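Local coordinates for protein member of s1p family of ribosomal proteins (Pyrococcus furiosus, PDB 5YH1) that probably acts as a manganese-dependent nuclease of the DHH family, with exonuclease activity on nucleic acids, this chain being its DHH domain, at residues A[11-16]-A[48-53]; A[100-105]-A[109-114]; A[167-172]-A[190-195]; A[254-259]-A[277-282]; A[317-320]-A[324-327]. All blocks are in the same frame, centred on the assembly; numbering follows the deposited sequence.

Contact 1 of 5, residues A[11-16]-A[48-53]; sequences KIEEEL and IRRAIF
Glu13 and Arg50 form the polar half of this meeting between helix 2-20 and helix 32-53, whose local axes pass 10.9 Å apart at 138°. The Arg50 side chain starts with CG anti to the backbone N (chi1 -158°) and runs extended to NE, which carries its guanidinium across to the other helix. There Arg50 NH2 donates to Glu13 OE1 over 2.9 Å in a nearly straight salt bridge. The carboxylate oxygen lies close to the guanidinium plane; it is met on its anti side, with the donor tilted some 26° out of the carboxylate plane. The Glu13 chain gets there by bending at chi2. Arg50 NH2 also makes a weak bond of 3.0 Å to Glu13 O, while NE forms a salt bridge with Asp17 one turn further on, and these partners together limit rotation of the group. One face of the guanidinium is lined by Leu16, whose CB stands 3.7 Å from Arg50 NH2 and off to the rim. Beyond it, Leu16 CD2 packs on Phe53 CB at 3.6 Å, the two side chains lying alongside each other and pointing opposite ways. Further round, Phe53 turns its ring to Arg19 in a cation-pi contact. This is an interhelical salt bridge beside an apolar contact, joining N-terminal helix 2-20 to helix 32-53, which also packs on strands 58-63 and 132-136 of the parallel sheet.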
# COMPACT_ATOMS: atom_id res chain seq x y z
N LYS A 11 -39.98 -24.33 -7.09
CA LYS A 11 -39.56 -25.73 -7.02
C LYS A 11 -38.04 -25.86 -6.95
O LYS A 11 -37.51 -26.76 -6.31
CB LYS A 11 -40.08 -26.48 -8.24
CG LYS A 11 -40.00 -27.99 -8.13
CD LYS A 11 -41.02 -28.54 -7.15
CE LYS A 11 -40.79 -30.02 -6.92
NZ LYS A 11 -41.65 -30.54 -5.83
N ILE A 12 -37.34 -24.96 -7.65
CA ILE A 12 -35.89 -24.91 -7.59
C ILE A 12 -35.41 -24.55 -6.18
O ILE A 12 -34.46 -25.15 -5.68
CB ILE A 12 -35.31 -23.94 -8.66
CG1 ILE A 12 -35.40 -24.60 -10.04
CG2 ILE A 12 -33.86 -23.59 -8.36
CD1 ILE A 12 -35.18 -23.65 -11.20
N GLU A 13 -36.08 -23.59 -5.53
CA GLU A 13 -35.75 -23.22 -4.16
C GLU A 13 -35.90 -24.40 -3.22
O GLU A 13 -35.07 -24.60 -2.33
CB GLU A 13 -36.62 -22.06 -3.64
CG GLU A 13 -36.51 -20.75 -4.40
CD GLU A 13 -35.09 -20.24 -4.55
OE1 GLU A 13 -34.31 -20.36 -3.59
OE2 GLU A 13 -34.76 -19.71 -5.63
N GLU A 14 -36.96 -25.18 -3.41
CA GLU A 14 -37.23 -26.33 -2.54
C GLU A 14 -36.23 -27.45 -2.74
O GLU A 14 -35.78 -28.06 -1.77
CB GLU A 14 -38.63 -26.86 -2.78
CG GLU A 14 -39.73 -25.89 -2.38
CD GLU A 14 -41.10 -26.32 -2.88
OE1 GLU A 14 -41.29 -27.54 -3.10
OE2 GLU A 14 -41.97 -25.45 -3.04
N GLU A 15 -35.88 -27.73 -3.99
CA GLU A 15 -34.87 -28.74 -4.30
C GLU A 15 -33.46 -28.30 -3.88
O GLU A 15 -32.62 -29.15 -3.56
CB GLU A 15 -34.89 -29.10 -5.78
CG GLU A 15 -36.15 -29.85 -6.19
CD GLU A 15 -36.28 -31.19 -5.46
OE1 GLU A 15 -35.36 -32.03 -5.57
OE2 GLU A 15 -37.31 -31.39 -4.79
N LEU A 16 -33.21 -26.99 -3.87
CA LEU A 16 -31.96 -26.45 -3.35
C LEU A 16 -31.85 -26.68 -1.85
O LEU A 16 -30.80 -27.10 -1.37
CB LEU A 16 -31.81 -24.96 -3.67
CG LEU A 16 -31.30 -24.60 -5.06
CD1 LEU A 16 -31.37 -23.09 -5.26
CD2 LEU A 16 -29.89 -25.11 -5.31
N ILE A 48 -23.51 -22.81 3.33
CA ILE A 48 -22.40 -22.76 2.38
C ILE A 48 -22.74 -23.60 1.14
O ILE A 48 -22.59 -23.12 0.01
CB ILE A 48 -21.07 -23.15 3.05
CG1 ILE A 48 -20.64 -22.03 4.00
CG2 ILE A 48 -19.97 -23.40 2.02
CD1 ILE A 48 -19.57 -22.41 4.99
N ARG A 49 -23.22 -24.82 1.36
CA ARG A 49 -23.59 -25.71 0.25
C ARG A 49 -24.70 -25.10 -0.61
O ARG A 49 -24.69 -25.23 -1.83
CB ARG A 49 -24.05 -27.08 0.79
CG ARG A 49 -22.93 -27.97 1.33
CD ARG A 49 -23.50 -29.14 2.12
NE ARG A 49 -24.43 -29.94 1.33
CZ ARG A 49 -24.07 -30.83 0.40
NH1 ARG A 49 -22.80 -31.06 0.14
NH2 ARG A 49 -24.99 -31.49 -0.27
N ARG A 50 -25.65 -24.42 0.02
CA ARG A 50 -26.76 -23.82 -0.72
C ARG A 50 -26.28 -22.70 -1.64
O ARG A 50 -26.67 -22.64 -2.81
CB ARG A 50 -27.84 -23.31 0.24
CG ARG A 50 -29.19 -23.17 -0.44
CD ARG A 50 -30.26 -22.62 0.49
NE ARG A 50 -31.59 -22.78 -0.11
CZ ARG A 50 -32.07 -22.03 -1.11
NH1 ARG A 50 -31.33 -21.05 -1.64
NH2 ARG A 50 -33.29 -22.26 -1.58
N ALA A 51 -25.43 -21.82 -1.11
CA ALA A 51 -24.79 -20.79 -1.92
C ALA A 51 -24.10 -21.39 -3.14
O ALA A 51 -24.25 -20.90 -4.25
CB ALA A 51 -23.80 -19.99 -1.09
N ILE A 52 -23.35 -22.48 -2.92
CA ILE A 52 -22.64 -23.16 -4.00
C ILE A 52 -23.60 -23.68 -5.07
O ILE A 52 -23.36 -23.52 -6.27
CB ILE A 52 -21.82 -24.36 -3.48
CG1 ILE A 52 -20.66 -23.88 -2.60
CG2 ILE A 52 -21.27 -25.19 -4.64
CD1 ILE A 52 -20.02 -24.99 -1.80
N PHE A 53 -24.67 -24.34 -4.63
CA PHE A 53 -25.58 -24.98 -5.57
C PHE A 53 -26.42 -23.96 -6.35
O PHE A 53 -26.82 -24.23 -7.47
CB PHE A 53 -26.47 -26.01 -4.85
CG PHE A 53 -25.72 -27.20 -4.30
CD1 PHE A 53 -24.68 -27.79 -5.00
CD2 PHE A 53 -26.09 -27.75 -3.08
CE1 PHE A 53 -24.01 -28.89 -4.48
CE2 PHE A 53 -25.42 -28.85 -2.56
CZ PHE A 53 -24.38 -29.42 -3.26

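Contact 2 of 5, residues A[100-105]-A[109-114]; sequences RPSRAP and LEDVLK
Arg100, on edge strand 97-102, runs extended from CG to NE, which brings its guanidinium beside Lys114, whose CE lies over one face, 4.0 Å from Arg100 NE and displaced toward the rim. The lysine chain bends at chi2 and chi4, and Lys114 NZ comes to 4.4 Å from Arg100 NE. This pair of like charges is probably eased by Asp115, which forms a salt bridge with Arg100 NH1. Further along the strand, Ser102 donates from OG to Asp111 OD2 over 2.9 Å, approaching from above the carboxylate plane, 37° out of it. Strand 97-102 and helix 109-126 are the first two elements of a beta-alpha-beta crossover: the chain returns through the helix to parallel strand 132-136, passing over strand 58-63. Past Ser102 the strand gives way to a loop, and Ala104 is tied to the helix through water. That water accepts from Ala104 N at 3.2 Å and donates to Asp111 OD2 at 2.7 Å, so the one carboxylate oxygen holds both the strand end and the loop. On the helix, Lys114 also packs on Met270 of the second subunit, and Leu109 on His262 of that subunit.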
# COMPACT_ATOMS: atom_id res chain seq x y z
N ARG A 100 -9.77 -14.15 1.49
CA ARG A 100 -9.04 -12.92 1.81
C ARG A 100 -8.60 -12.90 3.26
O ARG A 100 -9.45 -12.91 4.15
CB ARG A 100 -9.91 -11.71 1.53
CG ARG A 100 -10.27 -11.57 0.07
CD ARG A 100 -11.21 -10.41 -0.22
NE ARG A 100 -11.54 -10.40 -1.64
CZ ARG A 100 -12.71 -10.05 -2.17
NH1 ARG A 100 -13.72 -9.63 -1.41
NH2 ARG A 100 -12.86 -10.12 -3.48
N PRO A 101 -7.28 -12.87 3.51
CA PRO A 101 -6.84 -12.78 4.90
C PRO A 101 -7.10 -11.40 5.50
O PRO A 101 -7.15 -10.41 4.77
CB PRO A 101 -5.34 -13.04 4.84
CG PRO A 101 -5.10 -13.66 3.51
CD PRO A 101 -6.14 -13.08 2.60
N SER A 102 -7.28 -11.38 6.82
CA SER A 102 -7.39 -10.16 7.60
C SER A 102 -6.25 -10.20 8.60
O SER A 102 -6.14 -11.16 9.38
CB SER A 102 -8.72 -10.12 8.35
OG SER A 102 -9.80 -9.95 7.44
N ARG A 103 -5.39 -9.19 8.56
CA ARG A 103 -4.26 -9.12 9.47
C ARG A 103 -4.75 -8.68 10.86
O ARG A 103 -4.19 -9.08 11.86
CB ARG A 103 -3.18 -8.17 8.92
N ALA A 104 -5.81 -7.88 10.91
CA ALA A 104 -6.39 -7.47 12.19
C ALA A 104 -7.18 -8.62 12.85
O ALA A 104 -7.71 -9.48 12.15
CB ALA A 104 -7.30 -6.28 11.98
N PRO A 105 -7.28 -8.62 14.19
CA PRO A 105 -8.06 -9.64 14.90
C PRO A 105 -9.58 -9.36 14.90
O PRO A 105 -10.32 -9.86 15.75
CB PRO A 105 -7.49 -9.58 16.32
CG PRO A 105 -7.11 -8.14 16.49
CD PRO A 105 -6.70 -7.63 15.13
N LEU A 109 -12.95 -2.18 9.02
CA LEU A 109 -13.77 -1.44 8.04
C LEU A 109 -13.12 -1.41 6.67
O LEU A 109 -13.81 -1.51 5.66
CB LEU A 109 -14.10 -0.02 8.52
CG LEU A 109 -15.06 0.08 9.71
CD1 LEU A 109 -15.46 1.52 9.95
CD2 LEU A 109 -16.30 -0.78 9.49
N GLU A 110 -11.79 -1.30 6.62
CA GLU A 110 -11.10 -1.31 5.33
C GLU A 110 -11.36 -2.63 4.59
O GLU A 110 -11.54 -2.62 3.37
CB GLU A 110 -9.60 -1.07 5.51
CG GLU A 110 -8.85 -1.02 4.18
CD GLU A 110 -7.42 -0.47 4.29
OE1 GLU A 110 -6.99 -0.10 5.40
OE2 GLU A 110 -6.74 -0.42 3.25
N ASP A 111 -11.41 -3.74 5.32
CA ASP A 111 -11.71 -5.04 4.71
C ASP A 111 -13.16 -5.14 4.23
O ASP A 111 -13.40 -5.52 3.10
CB ASP A 111 -11.43 -6.20 5.69
CG ASP A 111 -9.95 -6.37 5.99
OD1 ASP A 111 -9.12 -5.72 5.33
OD2 ASP A 111 -9.61 -7.15 6.90
N VAL A 112 -14.11 -4.82 5.10
CA VAL A 112 -15.51 -4.98 4.72
C VAL A 112 -15.91 -4.00 3.61
O VAL A 112 -16.69 -4.34 2.71
CB VAL A 112 -16.46 -4.88 5.93
CG1 VAL A 112 -16.58 -3.45 6.44
CG2 VAL A 112 -17.82 -5.44 5.56
N LEU A 113 -15.36 -2.80 3.64
CA LEU A 113 -15.71 -1.81 2.61
C LEU A 113 -15.20 -2.25 1.25
O LEU A 113 -15.88 -2.11 0.24
CB LEU A 113 -15.21 -0.41 3.00
CG LEU A 113 -15.98 0.17 4.21
CD1 LEU A 113 -15.31 1.44 4.71
CD2 LEU A 113 -17.44 0.43 3.87
N LYS A 114 -14.00 -2.82 1.23
CA LYS A 114 -13.47 -3.41 0.02
C LYS A 114 -14.37 -4.57 -0.46
O LYS A 114 -14.71 -4.67 -1.64
CB LYS A 114 -12.03 -3.85 0.27
CG LYS A 114 -11.32 -4.47 -0.91
CD LYS A 114 -11.30 -5.98 -0.82
CE LYS A 114 -10.50 -6.60 -1.96
NZ LYS A 114 -9.07 -6.76 -1.60
O HOH W 1 -7.33 -6.90 8.33

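Contact 3 of 5, residues A[167-172]-A[190-195]; sequences RDWISE and VKRGYY
The indole of Trp169 carries the guanidinium of Arg192 flat on one face, the planes only 5° apart. Arg192 CZ sits 3.5 Å from the centroid of the Trp169 six-membered ring, almost straight above it, a cation-pi stack; Arg192 NE reaches over the seam between the two rings, 3.4 Å from Trp169 CE2. At the guanidinium edge lies the backbone of Glu172, whose O takes two bonds within the plane of the group: from Arg192 NH2 at 2.6 Å and Arg192 NH1 at 2.8 Å. NH1 approaches nearly along the C=O axis, whereas NH2 comes from above the carbonyl plane. A bend at chi2 (-87°) swings the Arg192 chain over the indole. Arg192 itself belongs to a type II beta turn, Lys191 to Tyr194, with Gly193 at positive phi. Replacing Trp169 with an alanine would probably leave the guanidinium without its stacking surface, free to tilt away from Glu172 O. The contact links segment 167-172 to the loop between strand 183-185 and helix 199-210. Because a pi face and backbone carbonyls (Glu172 O, and weakly His188 O) hold the arginine, its positive charge is probably stabilised by them without being neutralised by a carboxylate of the two segments.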
# COMPACT_ATOMS: atom_id res chain seq x y z
N ARG A 167 -17.86 -12.22 24.63
CA ARG A 167 -17.87 -11.31 25.79
C ARG A 167 -19.24 -10.78 26.20
O ARG A 167 -19.67 -11.02 27.33
CB ARG A 167 -16.89 -10.14 25.61
CG ARG A 167 -15.43 -10.50 25.79
CD ARG A 167 -14.58 -9.25 25.91
NE ARG A 167 -13.17 -9.58 26.08
N ASP A 168 -19.92 -10.04 25.31
CA ASP A 168 -21.18 -9.37 25.66
C ASP A 168 -22.36 -10.33 25.53
O ASP A 168 -23.03 -10.38 24.50
CB ASP A 168 -21.40 -8.14 24.77
CG ASP A 168 -20.38 -7.05 25.02
OD1 ASP A 168 -20.11 -6.76 26.20
OD2 ASP A 168 -19.86 -6.45 24.05
N TRP A 169 -22.62 -11.09 26.59
CA TRP A 169 -23.69 -12.08 26.56
C TRP A 169 -25.04 -11.44 26.86
O TRP A 169 -25.15 -10.63 27.77
CB TRP A 169 -23.38 -13.23 27.52
CG TRP A 169 -22.15 -13.96 27.10
CD1 TRP A 169 -20.88 -13.75 27.55
CD2 TRP A 169 -22.06 -14.98 26.11
NE1 TRP A 169 -20.00 -14.58 26.90
CE2 TRP A 169 -20.70 -15.35 26.01
CE3 TRP A 169 -22.99 -15.62 25.29
CZ2 TRP A 169 -20.25 -16.35 25.13
CZ3 TRP A 169 -22.55 -16.60 24.42
CH2 TRP A 169 -21.19 -16.96 24.35
N ILE A 170 -26.05 -11.78 26.06
CA ILE A 170 -27.42 -11.31 26.30
C ILE A 170 -28.29 -12.41 26.89
O ILE A 170 -29.31 -12.12 27.51
CB ILE A 170 -28.07 -10.72 25.02
CG1 ILE A 170 -28.06 -11.72 23.86
CG2 ILE A 170 -27.37 -9.43 24.61
CD1 ILE A 170 -28.79 -11.23 22.63
N SER A 171 -27.90 -13.67 26.70
CA SER A 171 -28.51 -14.79 27.40
C SER A 171 -27.45 -15.87 27.62
O SER A 171 -26.26 -15.63 27.38
CB SER A 171 -29.71 -15.33 26.63
OG SER A 171 -29.31 -16.17 25.57
N GLU A 172 -27.87 -17.05 28.07
CA GLU A 172 -26.94 -18.14 28.39
C GLU A 172 -26.14 -18.60 27.17
O GLU A 172 -24.94 -18.82 27.27
CB GLU A 172 -27.68 -19.33 29.04
CG GLU A 172 -28.78 -19.98 28.19
CD GLU A 172 -29.58 -21.04 28.94
OE1 GLU A 172 -29.81 -22.12 28.37
OE2 GLU A 172 -29.98 -20.79 30.10
N VAL A 190 -21.37 -23.01 24.07
CA VAL A 190 -21.73 -24.24 24.76
C VAL A 190 -20.83 -24.54 25.95
O VAL A 190 -21.16 -25.39 26.76
CB VAL A 190 -21.75 -25.44 23.79
CG1 VAL A 190 -22.71 -25.16 22.64
CG2 VAL A 190 -20.35 -25.75 23.26
N LYS A 191 -19.70 -23.84 26.04
CA LYS A 191 -18.75 -24.01 27.13
C LYS A 191 -17.89 -22.77 27.22
O LYS A 191 -16.91 -22.63 26.49
CB LYS A 191 -17.88 -25.25 26.89
CG LYS A 191 -17.07 -25.71 28.10
CD LYS A 191 -15.97 -26.67 27.67
CE LYS A 191 -15.77 -27.83 28.63
NZ LYS A 191 -15.52 -27.35 30.02
N ARG A 192 -18.26 -21.85 28.11
CA ARG A 192 -17.54 -20.59 28.25
C ARG A 192 -16.06 -20.84 28.51
O ARG A 192 -15.71 -21.71 29.29
CB ARG A 192 -18.10 -19.77 29.41
CG ARG A 192 -19.53 -19.31 29.23
CD ARG A 192 -19.65 -18.00 28.47
NE ARG A 192 -20.97 -17.42 28.72
CZ ARG A 192 -22.11 -17.85 28.17
NH1 ARG A 192 -22.12 -18.88 27.32
NH2 ARG A 192 -23.25 -17.25 28.49
N GLY A 193 -15.21 -20.04 27.88
CA GLY A 193 -13.78 -20.12 28.09
C GLY A 193 -13.05 -21.18 27.29
O GLY A 193 -11.83 -21.24 27.34
N TYR A 194 -13.75 -22.00 26.51
CA TYR A 194 -13.11 -23.10 25.78
C TYR A 194 -12.46 -22.66 24.45
O TYR A 194 -12.77 -23.18 23.37
CB TYR A 194 -14.09 -24.25 25.57
CG TYR A 194 -13.44 -25.61 25.42
CD1 TYR A 194 -12.78 -26.21 26.50
CD2 TYR A 194 -13.50 -26.31 24.22
CE1 TYR A 194 -12.20 -27.47 26.38
CE2 TYR A 194 -12.92 -27.57 24.10
CZ TYR A 194 -12.28 -28.15 25.19
OH TYR A 194 -11.70 -29.39 25.06
N TYR A 195 -11.53 -21.71 24.57
CA TYR A 195 -10.73 -21.19 23.45
C TYR A 195 -9.91 -22.26 22.75
O TYR A 195 -9.56 -22.12 21.58
CB TYR A 195 -9.78 -20.11 24.00
CG TYR A 195 -8.76 -19.58 23.01
CD1 TYR A 195 -9.08 -18.55 22.13
CD2 TYR A 195 -7.46 -20.11 22.95
CE1 TYR A 195 -8.14 -18.05 21.22
CE2 TYR A 195 -6.53 -19.63 22.04
CZ TYR A 195 -6.87 -18.59 21.19
OH TYR A 195 -5.96 -18.09 20.28

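Contact 4 of 5, residues A[254-259]-A[277-282]; sequences KKIAEV and EEILLI
Ile279 overlaps two residues of helix 250-267 with its two branches. Ile279 CG2, anti to the backbone N (the CG1 branch has chi1 -65°), meets Ile256 CG2 at 3.9 Å, and the longer branch ends with Ile279 CD1 4.0 Å from Val259 CG1. The two isoleucines run side by side with their ends facing contrary ways, while the valine is crossed at a slant. Ile256 and Val259 stand three residues apart, on one side of the helix and about a turn from each other, and the fork of Ile279 is spread over both. Ile256 also lies against the main chain: its CG2 is 3.8 Å from Ile279 O and its CD1 4.0 Å from the same oxygen. The short helix 276-279 stops at this point in a Schellman motif. Leu281, at positive phi (63°), sends its N back to Glu278 O at 3.2 Å, and Ile282 N bonds to Glu277 O at 3.1 Å. The last turn of this short helix meets the side of a long one through apolar side chains and one backbone carbonyl, in the interior of the chain. Ile224 of helix 221-229 touches both Ile256 and Leu280. His289 packs against Ile256 and Leu281, and its ND1 is hydrogen-bonded to Glu278 O, which links helix 286-311 to the end of helix 276-279.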
# COMPACT_ATOMS: atom_id res chain seq x y z
N LYS A 254 5.31 -28.02 14.34
CA LYS A 254 5.84 -26.74 14.80
C LYS A 254 6.59 -25.97 13.71
O LYS A 254 6.47 -24.74 13.62
CB LYS A 254 6.75 -26.94 16.00
CG LYS A 254 5.96 -27.18 17.27
CD LYS A 254 6.87 -27.45 18.46
CE LYS A 254 6.08 -27.39 19.76
NZ LYS A 254 6.66 -28.30 20.79
N LYS A 255 7.37 -26.69 12.91
CA LYS A 255 8.11 -26.10 11.80
C LYS A 255 7.15 -25.54 10.77
O LYS A 255 7.34 -24.43 10.28
CB LYS A 255 9.00 -27.14 11.11
CG LYS A 255 10.23 -27.60 11.89
CD LYS A 255 10.95 -28.65 11.04
CE LYS A 255 12.38 -28.89 11.46
NZ LYS A 255 12.46 -29.26 12.89
N ILE A 256 6.13 -26.33 10.43
CA ILE A 256 5.07 -25.90 9.51
C ILE A 256 4.39 -24.62 10.00
O ILE A 256 4.23 -23.66 9.23
CB ILE A 256 4.04 -27.02 9.25
CG1 ILE A 256 4.66 -28.11 8.39
CG2 ILE A 256 2.80 -26.46 8.54
CD1 ILE A 256 3.85 -29.38 8.29
N ALA A 257 4.00 -24.59 11.27
CA ALA A 257 3.36 -23.40 11.82
C ALA A 257 4.29 -22.17 11.74
O ALA A 257 3.84 -21.07 11.38
CB ALA A 257 2.91 -23.62 13.26
N GLU A 258 5.56 -22.36 12.08
CA GLU A 258 6.52 -21.26 12.06
C GLU A 258 6.75 -20.76 10.64
O GLU A 258 6.89 -19.56 10.41
CB GLU A 258 7.85 -21.65 12.71
CG GLU A 258 7.77 -21.87 14.22
CD GLU A 258 7.68 -20.60 15.04
OE1 GLU A 258 7.74 -19.48 14.50
OE2 GLU A 258 7.55 -20.72 16.27
N VAL A 259 6.78 -21.69 9.69
CA VAL A 259 6.92 -21.34 8.28
C VAL A 259 5.72 -20.53 7.78
O VAL A 259 5.90 -19.51 7.11
CB VAL A 259 7.14 -22.58 7.40
CG1 VAL A 259 6.99 -22.24 5.93
CG2 VAL A 259 8.53 -23.16 7.65
N GLU A 277 -1.10 -24.26 0.31
CA GLU A 277 -1.57 -25.64 0.16
C GLU A 277 -0.42 -26.65 0.23
O GLU A 277 -0.60 -27.77 0.72
CB GLU A 277 -2.31 -25.85 -1.16
CG GLU A 277 -3.54 -24.99 -1.37
CD GLU A 277 -3.24 -23.66 -2.05
OE1 GLU A 277 -2.06 -23.29 -2.20
OE2 GLU A 277 -4.21 -22.96 -2.42
N GLU A 278 0.74 -26.25 -0.29
CA GLU A 278 1.92 -27.10 -0.30
C GLU A 278 2.49 -27.21 1.09
O GLU A 278 2.87 -28.30 1.54
CB GLU A 278 2.99 -26.55 -1.25
CG GLU A 278 2.54 -26.35 -2.69
CD GLU A 278 2.17 -27.64 -3.39
OE1 GLU A 278 2.40 -28.73 -2.83
OE2 GLU A 278 1.65 -27.56 -4.51
N ILE A 279 2.55 -26.09 1.79
CA ILE A 279 3.05 -26.07 3.16
C ILE A 279 2.14 -26.90 4.08
O ILE A 279 2.63 -27.60 4.97
CB ILE A 279 3.19 -24.63 3.66
CG1 ILE A 279 4.26 -23.89 2.85
CG2 ILE A 279 3.55 -24.59 5.15
CD1 ILE A 279 4.21 -22.38 3.00
N LEU A 280 0.83 -26.83 3.85
CA LEU A 280 -0.15 -27.54 4.67
C LEU A 280 -0.30 -29.03 4.32
O LEU A 280 -1.07 -29.74 4.99
CB LEU A 280 -1.52 -26.88 4.55
CG LEU A 280 -1.68 -25.54 5.25
CD1 LEU A 280 -3.03 -24.96 4.89
CD2 LEU A 280 -1.51 -25.66 6.76
N LEU A 281 0.39 -29.47 3.27
CA LEU A 281 0.42 -30.86 2.82
C LEU A 281 -0.95 -31.33 2.37
O LEU A 281 -1.41 -32.38 2.80
CB LEU A 281 0.99 -31.79 3.91
CG LEU A 281 1.48 -33.18 3.43
CD1 LEU A 281 2.87 -33.07 2.83
CD2 LEU A 281 1.50 -34.20 4.56
N ILE A 282 -1.63 -30.57 1.51
CA ILE A 282 -2.92 -31.03 1.00
C ILE A 282 -2.92 -31.31 -0.49
O ILE A 282 -3.96 -31.62 -1.06
CB ILE A 282 -4.08 -30.07 1.34
CG1 ILE A 282 -3.93 -28.72 0.64
CG2 ILE A 282 -4.17 -29.88 2.85
CD1 ILE A 282 -5.21 -27.91 0.65

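Contact 5 of 5, residues A[317-320]-A[324-327]; sequences SVVL and IRFN
Arg325 starts from CB on the face of the sheet it shares with Ser317, Val319 and Asn327, with CG anti to the backbone N (chi1 179°). Arg325 CG passes 3.4 Å from Ser317 OG and Arg325 CD 3.6 Å from it; a bend at chi3 then turns the guanidinium back over the partner strand. There Val319 CG2 covers one face, 3.8 Å from Arg325 CZ and 3.6 Å from Arg325 NH2. Arg325 NH1 donates to Ser317 OG at 3.1 Å, within the guanidinium plane. Ser317 OG in turn donates to Asn327 OD1 at 2.6 Å, a relay across the hairpin of strands 316-319 and 325-330. Val318 and Phe326 form its antiparallel hydrogen-bonded pair, and Leu320 N bonds to Ile324 O at 2.8 Å near the loop that joins the strands. A leucine in place of Arg325 would probably leave Ser317 OG without its donor and take the charge from the cation-pi contact with Tyr358. Leu320 CD1 packs on Phe326 CB at 4.1 Å, and both side chains touch helix 423-435.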
# COMPACT_ATOMS: atom_id res chain seq x y z
N SER A 317 14.27 -8.15 33.88
CA SER A 317 13.49 -9.21 34.53
C SER A 317 13.66 -9.09 36.04
O SER A 317 14.77 -9.21 36.54
CB SER A 317 13.97 -10.59 34.07
OG SER A 317 13.13 -11.63 34.57
N VAL A 318 12.56 -8.84 36.75
CA VAL A 318 12.60 -8.76 38.21
C VAL A 318 11.56 -9.69 38.82
O VAL A 318 10.45 -9.84 38.30
CB VAL A 318 12.39 -7.32 38.73
CG1 VAL A 318 13.49 -6.41 38.20
CG2 VAL A 318 11.03 -6.76 38.34
N VAL A 319 11.94 -10.33 39.92
CA VAL A 319 11.01 -11.11 40.71
C VAL A 319 10.41 -10.18 41.75
O VAL A 319 11.12 -9.61 42.57
CB VAL A 319 11.68 -12.31 41.39
CG1 VAL A 319 10.65 -13.10 42.21
CG2 VAL A 319 12.33 -13.21 40.34
N LEU A 320 9.11 -10.01 41.70
CA LEU A 320 8.41 -9.09 42.59
C LEU A 320 8.19 -9.78 43.94
O LEU A 320 8.26 -11.01 44.02
CB LEU A 320 7.07 -8.70 41.97
CG LEU A 320 7.10 -8.15 40.53
CD1 LEU A 320 5.70 -7.86 40.03
CD2 LEU A 320 7.96 -6.90 40.47
N ILE A 324 6.00 -13.02 41.42
CA ILE A 324 5.83 -12.88 39.98
C ILE A 324 7.13 -12.44 39.33
O ILE A 324 7.81 -11.54 39.82
CB ILE A 324 4.71 -11.89 39.65
CG1 ILE A 324 3.37 -12.51 40.05
CG2 ILE A 324 4.72 -11.54 38.16
CD1 ILE A 324 2.20 -11.55 39.99
N ARG A 325 7.51 -13.12 38.25
CA ARG A 325 8.63 -12.68 37.42
C ARG A 325 8.08 -11.76 36.33
O ARG A 325 7.35 -12.20 35.43
CB ARG A 325 9.39 -13.86 36.81
CG ARG A 325 10.57 -13.45 35.92
CD ARG A 325 11.33 -14.67 35.42
NE ARG A 325 12.02 -15.34 36.51
CZ ARG A 325 13.15 -14.91 37.07
NH1 ARG A 325 13.74 -13.80 36.63
NH2 ARG A 325 13.69 -15.59 38.07
N PHE A 326 8.42 -10.48 36.42
CA PHE A 326 7.92 -9.43 35.52
C PHE A 326 9.04 -8.99 34.57
O PHE A 326 10.06 -8.47 35.02
CB PHE A 326 7.44 -8.25 36.37
CG PHE A 326 6.84 -7.11 35.59
CD1 PHE A 326 5.95 -7.32 34.55
CD2 PHE A 326 7.11 -5.80 35.96
CE1 PHE A 326 5.38 -6.25 33.87
CE2 PHE A 326 6.54 -4.72 35.29
CZ PHE A 326 5.67 -4.95 34.24
N ASN A 327 8.85 -9.22 33.27
CA ASN A 327 9.83 -8.87 32.25
C ASN A 327 9.34 -7.68 31.43
O ASN A 327 8.19 -7.65 31.00
CB ASN A 327 10.08 -10.03 31.29
CG ASN A 327 10.37 -11.35 32.00
OD1 ASN A 327 11.13 -11.40 32.95
ND2 ASN A 327 9.77 -12.42 31.50

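In the fold
Contacts 2 and 3 belong to the DHH family region and lie near, but do not touch, the manganese site of Asp67, Asp137, His163 and Asp229. The side chain of Ser102 in contact 2 lies about 12 Å from the metal and about 9 Å from the side chain of Asp137; that of Trp169 in contact 3 is about 11 Å from that of His163. Contact 4, on the opposite side of the chain's centre from contact 3, brings Ile256 to about 11 Å from Asp67, side chain to side chain. Contacts 1 and 5 lie away from this site on opposite sides of the chain's centre, their own centres 59 Å apart. Contacts 2 and 3 are nearest to each other, about 10 Å between closest atoms.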